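Local coordinates for RagB/SusD domain protein (Flavobacterium johnsoniae, PDB 5J5U) that binds chitin and, as a SusD homolog, probably serves at the outer membrane in the uptake of chitin-derived sugars, at residues K169-Y174 with S179-L184; G215-E218 with D222-L225. All coordinates share one frame; numbering follows the deposited sequence.

Contact 1 (169-174 with 179-184) closes before contact 2 (215-218 with 222-225) opens along the chain, and their centres lie about 10 Å apart on the same side of the chain's centre. Contact 1 joins the loop after helix 143-160 to the beginning of helix 178-195; contact 2 lies in the connection from helix 201-214 to strand 224-226. The two meet at Asp-222: Lys-180 NZ forms a salt bridge with Asp-222 OD1, and Tyr-174 OH a probable hydrogen bond with Asp-222 O at 2.6 Å. Helix 178-195 and the loop before it thus join the connection of contact 2 in one buried patch of this mainly helical SusD-like fold.

Contact 1 (K169-Y174 with S179-L184); sequences KGDLFY and SKWKKL
Trp-181 and Asp-171 form the hydrogen bond that crosses between 179-184 and 169-174: NE1 of Trp-181 donates to OD2 of Asp-171 over 2.8 Å with an N-H...O angle of 157°. The acceptor lies near the indole plane, whereas the indole N-H meets the carboxylate from above its plane. With CG anti to the backbone N, chi1 172° puts the carboxylate within bonding distance of the indole N-H. Its OD2 also accepts from Gly-176 N, and its OD1 accepts from Gln-24 NE2 and, weakly, from the amides of Phe-173 and Tyr-174, so several donors fix its rotation.

The aromatic contacts centre on Tyr-174, whose edge points at the face of the Trp-181 five-membered ring; the centroids are 5.3 Å apart and the planes 87° from each other, a T-shaped stack. Phe-173 brings its ring edge to the indole, CD2 lying 3.8 Å from Trp-181 CH2.

Aliphatic groups complete the packing. Lys-180 CB sits over the centre of the Tyr-174 ring, 3.8 Å from its centroid, as a CH-pi contact, while CD2 of Leu-184 touches the ring edge at CE1. The lysine chain runs on past the ring, its CD 3.3 Å from Tyr-174 CD2, before its amine leads away to Asp-222.

The whole is a buried aromatic cluster pinning an irregular loop to the first turns of the helix it precedes, within the helical scaffold of a SusD-like protein.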
ATOM      1  N   LYS A 169       4.911 -25.306   2.981  1.00 31.96           N
ATOM      2  CA  LYS A 169       3.736 -25.790   2.263  1.00 28.51           C
ATOM      3  C   LYS A 169       2.580 -24.807   2.374  1.00 31.97           C
ATOM      4  O   LYS A 169       2.337 -24.273   3.449  1.00 35.72           O
ATOM      5  CB  LYS A 169       3.316 -27.156   2.815  1.00 28.73           C
ATOM      6  CG  LYS A 169       4.324 -28.294   2.528  1.00 29.62           C
ATOM      7  CD  LYS A 169       4.412 -28.600   1.033  1.00 25.75           C
ATOM      8  CE  LYS A 169       5.382 -29.741   0.750  1.00 29.89           C
ATOM      9  NZ  LYS A 169       5.333 -30.218  -0.667  1.00 22.79           N
ATOM     10  N   GLY A 170       1.874 -24.550   1.276  1.00 39.09           N
ATOM     11  CA  GLY A 170       0.696 -23.691   1.322  1.00 29.96           C
ATOM     12  C   GLY A 170       0.978 -22.247   0.936  1.00 27.76           C
ATOM     13  O   GLY A 170       0.126 -21.355   1.056  1.00 26.23           O
ATOM     14  N   ASP A 171       2.194 -22.031   0.466  1.00 26.96           N
ATOM     15  CA  ASP A 171       2.664 -20.716   0.089  1.00 30.20           C
ATOM     16  C   ASP A 171       2.300 -20.392  -1.361  1.00 32.26           C
ATOM     17  O   ASP A 171       2.854 -20.973  -2.300  1.00 37.09           O
ATOM     18  CB  ASP A 171       4.175 -20.634   0.308  1.00 26.11           C
ATOM     19  CG  ASP A 171       4.769 -19.378  -0.234  1.00 27.65           C
ATOM     20  OD1 ASP A 171       4.077 -18.332  -0.225  1.00 26.22           O
ATOM     21  OD2 ASP A 171       5.947 -19.431  -0.646  1.00 27.20           O
ATOM     22  N   LEU A 172       1.350 -19.474  -1.534  1.00 31.27           N
ATOM     23  CA  LEU A 172       0.911 -19.059  -2.867  1.00 34.43           C
ATOM     24  C   LEU A 172       1.770 -17.925  -3.446  1.00 28.22           C
ATOM     25  O   LEU A 172       1.778 -17.692  -4.648  1.00 28.47           O
ATOM     26  CB  LEU A 172      -0.554 -18.628  -2.828  1.00 30.08           C
ATOM     27  CG  LEU A 172      -1.517 -19.751  -2.452  1.00 31.32           C
ATOM     28  CD1 LEU A 172      -2.935 -19.214  -2.287  1.00 34.37           C
ATOM     29  CD2 LEU A 172      -1.473 -20.888  -3.439  1.00 29.33           C
ATOM     30  N   PHE A 173       2.482 -17.222  -2.580  1.00 28.32           N
ATOM     31  CA  PHE A 173       3.320 -16.113  -3.005  1.00 26.93           C
ATOM     32  C   PHE A 173       4.491 -16.643  -3.803  1.00 26.29           C
ATOM     33  O   PHE A 173       4.872 -16.100  -4.839  1.00 24.24           O
ATOM     34  CB  PHE A 173       3.868 -15.327  -1.802  1.00 28.23           C
ATOM     35  CG  PHE A 173       2.845 -14.517  -1.047  1.00 26.88           C
ATOM     36  CD1 PHE A 173       1.619 -14.193  -1.610  1.00 26.19           C
ATOM     37  CD2 PHE A 173       3.131 -14.076   0.239  1.00 21.56           C
ATOM     38  CE1 PHE A 173       0.685 -13.454  -0.902  1.00 25.84           C
ATOM     39  CE2 PHE A 173       2.212 -13.324   0.959  1.00 25.66           C
ATOM     40  CZ  PHE A 173       0.980 -13.012   0.391  1.00 23.81           C
ATOM     41  N   TYR A 174       5.083 -17.706  -3.279  1.00 30.65           N
ATOM     42  CA  TYR A 174       6.387 -18.142  -3.740  1.00 27.42           C
ATOM     43  C   TYR A 174       6.576 -19.643  -3.816  1.00 21.16           C
ATOM     44  O   TYR A 174       7.679 -20.099  -4.103  1.00 34.99           O
ATOM     45  CB  TYR A 174       7.471 -17.570  -2.817  1.00 30.80           C
ATOM     46  CG  TYR A 174       7.612 -16.067  -2.824  1.00 25.51           C
ATOM     47  CD1 TYR A 174       7.637 -15.349  -1.632  1.00 27.96           C
ATOM     48  CD2 TYR A 174       7.746 -15.369  -4.008  1.00 27.82           C
ATOM     49  CE1 TYR A 174       7.783 -13.973  -1.625  1.00 19.56           C
ATOM     50  CE2 TYR A 174       7.900 -13.984  -4.015  1.00 29.86           C
ATOM     51  CZ  TYR A 174       7.913 -13.289  -2.813  1.00 25.74           C
ATOM     52  OH  TYR A 174       8.075 -11.906  -2.807  1.00 21.62           O
ATOM     53  N   SER A 179      14.460 -18.704  -0.459  1.00 33.29           N
ATOM     54  CA  SER A 179      15.342 -17.637  -0.928  1.00 27.92           C
ATOM     55  C   SER A 179      14.547 -16.368  -1.220  1.00 33.75           C
ATOM     56  O   SER A 179      15.041 -15.253  -1.059  1.00 37.24           O
ATOM     57  CB  SER A 179      16.099 -18.065  -2.183  1.00 27.15           C
ATOM     58  OG  SER A 179      15.216 -18.208  -3.287  1.00 28.21           O
ATOM     59  N   LYS A 180      13.322 -16.539  -1.692  1.00 35.33           N
ATOM     60  CA  LYS A 180      12.472 -15.390  -1.961  1.00 34.91           C
ATOM     61  C   LYS A 180      11.924 -14.858  -0.632  1.00 29.86           C
ATOM     62  O   LYS A 180      11.782 -13.648  -0.438  1.00 27.86           O
ATOM     63  CB  LYS A 180      11.353 -15.761  -2.942  1.00 30.81           C
ATOM     64  CG  LYS A 180      11.814 -15.813  -4.407  1.00 28.45           C
ATOM     65  CD  LYS A 180      10.655 -16.157  -5.337  1.00 34.80           C
ATOM     66  CE  LYS A 180      10.992 -15.940  -6.800  1.00 32.83           C
ATOM     67  NZ  LYS A 180      11.669 -14.639  -6.992  1.00 40.05           N
ATOM     68  N   TRP A 181      11.660 -15.762   0.301  1.00 26.42           N
ATOM     69  CA  TRP A 181      11.172 -15.330   1.593  1.00 27.47           C
ATOM     70  C   TRP A 181      12.211 -14.480   2.328  1.00 27.94           C
ATOM     71  O   TRP A 181      11.861 -13.507   3.012  1.00 22.50           O
ATOM     72  CB  TRP A 181      10.745 -16.531   2.433  1.00 24.76           C
ATOM     73  CG  TRP A 181       9.353 -16.962   2.099  1.00 28.98           C
ATOM     74  CD1 TRP A 181       8.983 -18.015   1.313  1.00 27.76           C
ATOM     75  CD2 TRP A 181       8.143 -16.304   2.485  1.00 25.16           C
ATOM     76  NE1 TRP A 181       7.617 -18.072   1.212  1.00 25.58           N
ATOM     77  CE2 TRP A 181       7.075 -17.032   1.919  1.00 25.36           C
ATOM     78  CE3 TRP A 181       7.858 -15.176   3.255  1.00 22.86           C
ATOM     79  CZ2 TRP A 181       5.741 -16.669   2.105  1.00 28.74           C
ATOM     80  CZ3 TRP A 181       6.532 -14.819   3.450  1.00 26.68           C
ATOM     81  CH2 TRP A 181       5.488 -15.562   2.880  1.00 28.89           C
ATOM     82  N   LYS A 182      13.489 -14.812   2.156  1.00 31.09           N
ATOM     83  CA  LYS A 182      14.550 -14.001   2.758  1.00 32.56           C
ATOM     84  C   LYS A 182      14.490 -12.561   2.265  1.00 29.14           C
ATOM     85  O   LYS A 182      14.404 -11.614   3.064  1.00 27.85           O
ATOM     86  CB  LYS A 182      15.924 -14.602   2.463  1.00 31.06           C
ATOM     87  CG  LYS A 182      16.183 -15.895   3.224  1.00 30.23           C
ATOM     88  CD  LYS A 182      17.540 -16.504   2.906  1.00 34.70           C
ATOM     89  CE  LYS A 182      17.920 -17.525   3.978  1.00 35.54           C
ATOM     90  NZ  LYS A 182      18.950 -17.019   4.953  1.00 41.68           N
ATOM     91  N   LYS A 183      14.496 -12.394   0.946  1.00 30.44           N
ATOM     92  CA  LYS A 183      14.487 -11.054   0.358  1.00 32.10           C
ATOM     93  C   LYS A 183      13.183 -10.299   0.631  1.00 28.13           C
ATOM     94  O   LYS A 183      13.208  -9.072   0.777  1.00 26.36           O
ATOM     95  CB  LYS A 183      14.740 -11.142  -1.142  1.00 28.94           C
ATOM     96  CG  LYS A 183      16.014 -11.907  -1.478  1.00 32.29           C
ATOM     97  CD  LYS A 183      16.298 -11.889  -2.965  1.00 36.63           C
ATOM     98  CE  LYS A 183      15.760 -13.157  -3.614  1.00 28.53           C
ATOM     99  NZ  LYS A 183      15.963 -13.116  -5.085  1.00 39.72           N
ATOM    100  N   LEU A 184      12.059 -11.019   0.732  1.00 23.20           N
ATOM    101  CA  LEU A 184      10.789 -10.382   1.112  1.00 29.76           C
ATOM    102  C   LEU A 184      10.891  -9.821   2.524  1.00 27.87           C
ATOM    103  O   LEU A 184      10.425  -8.706   2.797  1.00 22.76           O
ATOM    104  CB  LEU A 184       9.609 -11.359   1.040  1.00 25.30           C
ATOM    105  CG  LEU A 184       8.328 -10.797   1.679  1.00 28.95           C
ATOM    106  CD1 LEU A 184       7.756  -9.661   0.867  1.00 20.13           C
ATOM    107  CD2 LEU A 184       7.276 -11.874   1.904  1.00 23.02           C
TER

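Contact 2 (G215-E218 with D222-L225); sequences GVFE and DNCL
Asp-222 folds back on Phe-217 and Glu-218 in a tight connection between helix 201-214 and strand 224-226, part of the SusD-like fold; the CA atoms of Phe-217 and Asp-222 are 5.7 Å apart. Its carboxylate closes the loop: Glu-218 N donates to Asp-222 OD2 at 3.0 Å with an N-H...O angle of 162°, and the bond uses the anti lone pair, the one turned away from OD1. The backbone position of Asp-222 rests its CB against the phenylalanine ring, 3.7 Å from Phe-217 CD1, while chi1 of -66°, with CG beside the aspartate's own backbone N and anti to its carbonyl carbon, swings the carboxylate to the Glu-218 amide. Lys-183 forms a salt bridge with OD2 of this carboxylate, with Lys-180 as the second cation, and their charges would be expected to favour its ionised form and to offset the nearby Glu-218 carboxylate.

The carbonyl oxygen of Asp-222 lies over one face of the Phe-217 ring, displaced toward the rim, with O 3.3 Å from CE1. Asn-223 N also lies over this face, and Asn-223 CA is 4.1 Å from Phe-217 CE2, while the amide oxygen OD1 accepts from Tyr-337 N. Leu-184, Tyr-337 and Val-335 touch the same phenylalanine side chain. Replacing Phe-217 by an alanine would probably open a gap beside the Asp-222 carbonyl and leave Leu-184, Tyr-337 and Val-335 without the ring they pack against.

Cys-224 pairs by backbone hydrogen bonds with His-334 and Val-335 of strand 332-335. Its amide nitrogen comes obliquely to the aromatic ring, with Cys-224 N 4.2 Å from Phe-217 CZ.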
ATOM      1  N   GLY A 215      19.999  -8.147   1.839  1.00 29.13           N
ATOM      2  CA  GLY A 215      19.545  -8.376   0.477  1.00 26.50           C
ATOM      3  C   GLY A 215      18.053  -8.255   0.206  1.00 31.42           C
ATOM      4  O   GLY A 215      17.280  -9.141   0.568  1.00 26.93           O
ATOM      5  N   VAL A 216      17.643  -7.180  -0.467  1.00 27.49           N
ATOM      6  CA  VAL A 216      16.229  -7.016  -0.811  1.00 27.31           C
ATOM      7  C   VAL A 216      15.917  -7.633  -2.170  1.00 32.37           C
ATOM      8  O   VAL A 216      16.726  -8.384  -2.713  1.00 36.81           O
ATOM      9  CB  VAL A 216      15.797  -5.526  -0.794  1.00 25.76           C
ATOM     10  CG1 VAL A 216      15.883  -4.963   0.622  1.00 21.10           C
ATOM     11  CG2 VAL A 216      16.616  -4.697  -1.783  1.00 23.14           C
ATOM     12  N   PHE A 217      14.741  -7.326  -2.712  1.00 28.35           N
ATOM     13  CA  PHE A 217      14.353  -7.822  -4.029  1.00 32.12           C
ATOM     14  C   PHE A 217      15.429  -7.491  -5.054  1.00 28.83           C
ATOM     15  O   PHE A 217      16.055  -6.410  -4.979  1.00 25.35           O
ATOM     16  CB  PHE A 217      13.017  -7.225  -4.460  1.00 31.85           C
ATOM     17  CG  PHE A 217      11.831  -7.778  -3.722  1.00 29.24           C
ATOM     18  CD1 PHE A 217      11.932  -8.953  -3.000  1.00 28.74           C
ATOM     19  CD2 PHE A 217      10.605  -7.123  -3.766  1.00 25.14           C
ATOM     20  CE1 PHE A 217      10.834  -9.462  -2.334  1.00 29.69           C
ATOM     21  CE2 PHE A 217       9.507  -7.630  -3.101  1.00 26.24           C
ATOM     22  CZ  PHE A 217       9.622  -8.801  -2.384  1.00 25.82           C
ATOM     23  N   GLU A 218      15.671  -8.412  -5.989  1.00 26.47           N
ATOM     24  CA  GLU A 218      16.721  -8.176  -6.997  1.00 31.61           C
ATOM     25  C   GLU A 218      16.149  -7.925  -8.390  1.00 28.68           C
ATOM     26  O   GLU A 218      16.851  -7.430  -9.258  1.00 34.34           O
ATOM     27  CB  GLU A 218      17.733  -9.327  -7.046  1.00 32.28           C
ATOM     28  CG  GLU A 218      18.645  -9.377  -5.812  1.00 38.35           C
ATOM     29  CD  GLU A 218      19.469 -10.656  -5.723  1.00 48.56           C
ATOM     30  OE1 GLU A 218      20.323 -10.864  -6.620  1.00 53.06           O
ATOM     31  OE2 GLU A 218      19.251 -11.455  -4.779  1.00 47.83           O
ATOM     32  N   ASP A 222      10.952 -11.247  -8.147  1.00 24.77           N
ATOM     33  CA  ASP A 222      10.887 -11.474  -6.719  1.00 26.31           C
ATOM     34  C   ASP A 222       9.665 -10.840  -6.050  1.00 27.22           C
ATOM     35  O   ASP A 222       9.413 -11.086  -4.872  1.00 26.92           O
ATOM     36  CB  ASP A 222      12.160 -10.929  -6.072  1.00 30.41           C
ATOM     37  CG  ASP A 222      13.394 -11.702  -6.491  1.00 33.73           C
ATOM     38  OD1 ASP A 222      13.245 -12.902  -6.809  1.00 35.19           O
ATOM     39  OD2 ASP A 222      14.505 -11.123  -6.486  1.00 31.80           O
ATOM     40  N   ASN A 223       8.925 -10.019  -6.799  1.00 25.48           N
ATOM     41  CA  ASN A 223       7.713  -9.354  -6.298  1.00 25.90           C
ATOM     42  C   ASN A 223       6.769 -10.274  -5.542  1.00 26.17           C
ATOM     43  O   ASN A 223       6.595 -11.428  -5.911  1.00 25.97           O
ATOM     44  CB  ASN A 223       6.943  -8.705  -7.439  1.00 20.96           C
ATOM     45  CG  ASN A 223       7.604  -7.471  -7.940  1.00 19.99           C
ATOM     46  OD1 ASN A 223       8.705  -7.151  -7.514  1.00 26.75           O
ATOM     47  ND2 ASN A 223       6.940  -6.753  -8.846  1.00 17.04           N
ATOM     48  N   CYS A 224       6.163  -9.749  -4.481  1.00 22.28           N
ATOM     49  CA  CYS A 224       5.173 -10.500  -3.729  1.00 23.66           C
ATOM     50  C   CYS A 224       3.770 -10.322  -4.326  1.00 24.11           C
ATOM     51  O   CYS A 224       3.169  -9.251  -4.228  1.00 22.69           O
ATOM     52  CB  CYS A 224       5.194 -10.073  -2.267  1.00 18.65           C
ATOM     53  SG  CYS A 224       4.231 -11.125  -1.248  1.00 23.16           S
ATOM     54  N   LEU A 225       3.276 -11.385  -4.952  1.00 30.53           N
ATOM     55  CA  LEU A 225       2.018 -11.402  -5.707  1.00 24.90           C
ATOM     56  C   LEU A 225       1.085 -12.472  -5.236  1.00 20.45           C
ATOM     57  O   LEU A 225       1.523 -13.552  -4.854  1.00 26.69           O
ATOM     58  CB  LEU A 225       2.266 -11.675  -7.198  1.00 25.09           C
ATOM     59  CG  LEU A 225       2.662 -10.619  -8.209  1.00 31.74           C
ATOM     60  CD1 LEU A 225       1.867  -9.344  -8.007  1.00 29.55           C
ATOM     61  CD2 LEU A 225       4.157 -10.407  -8.135  1.00 27.89           C
TER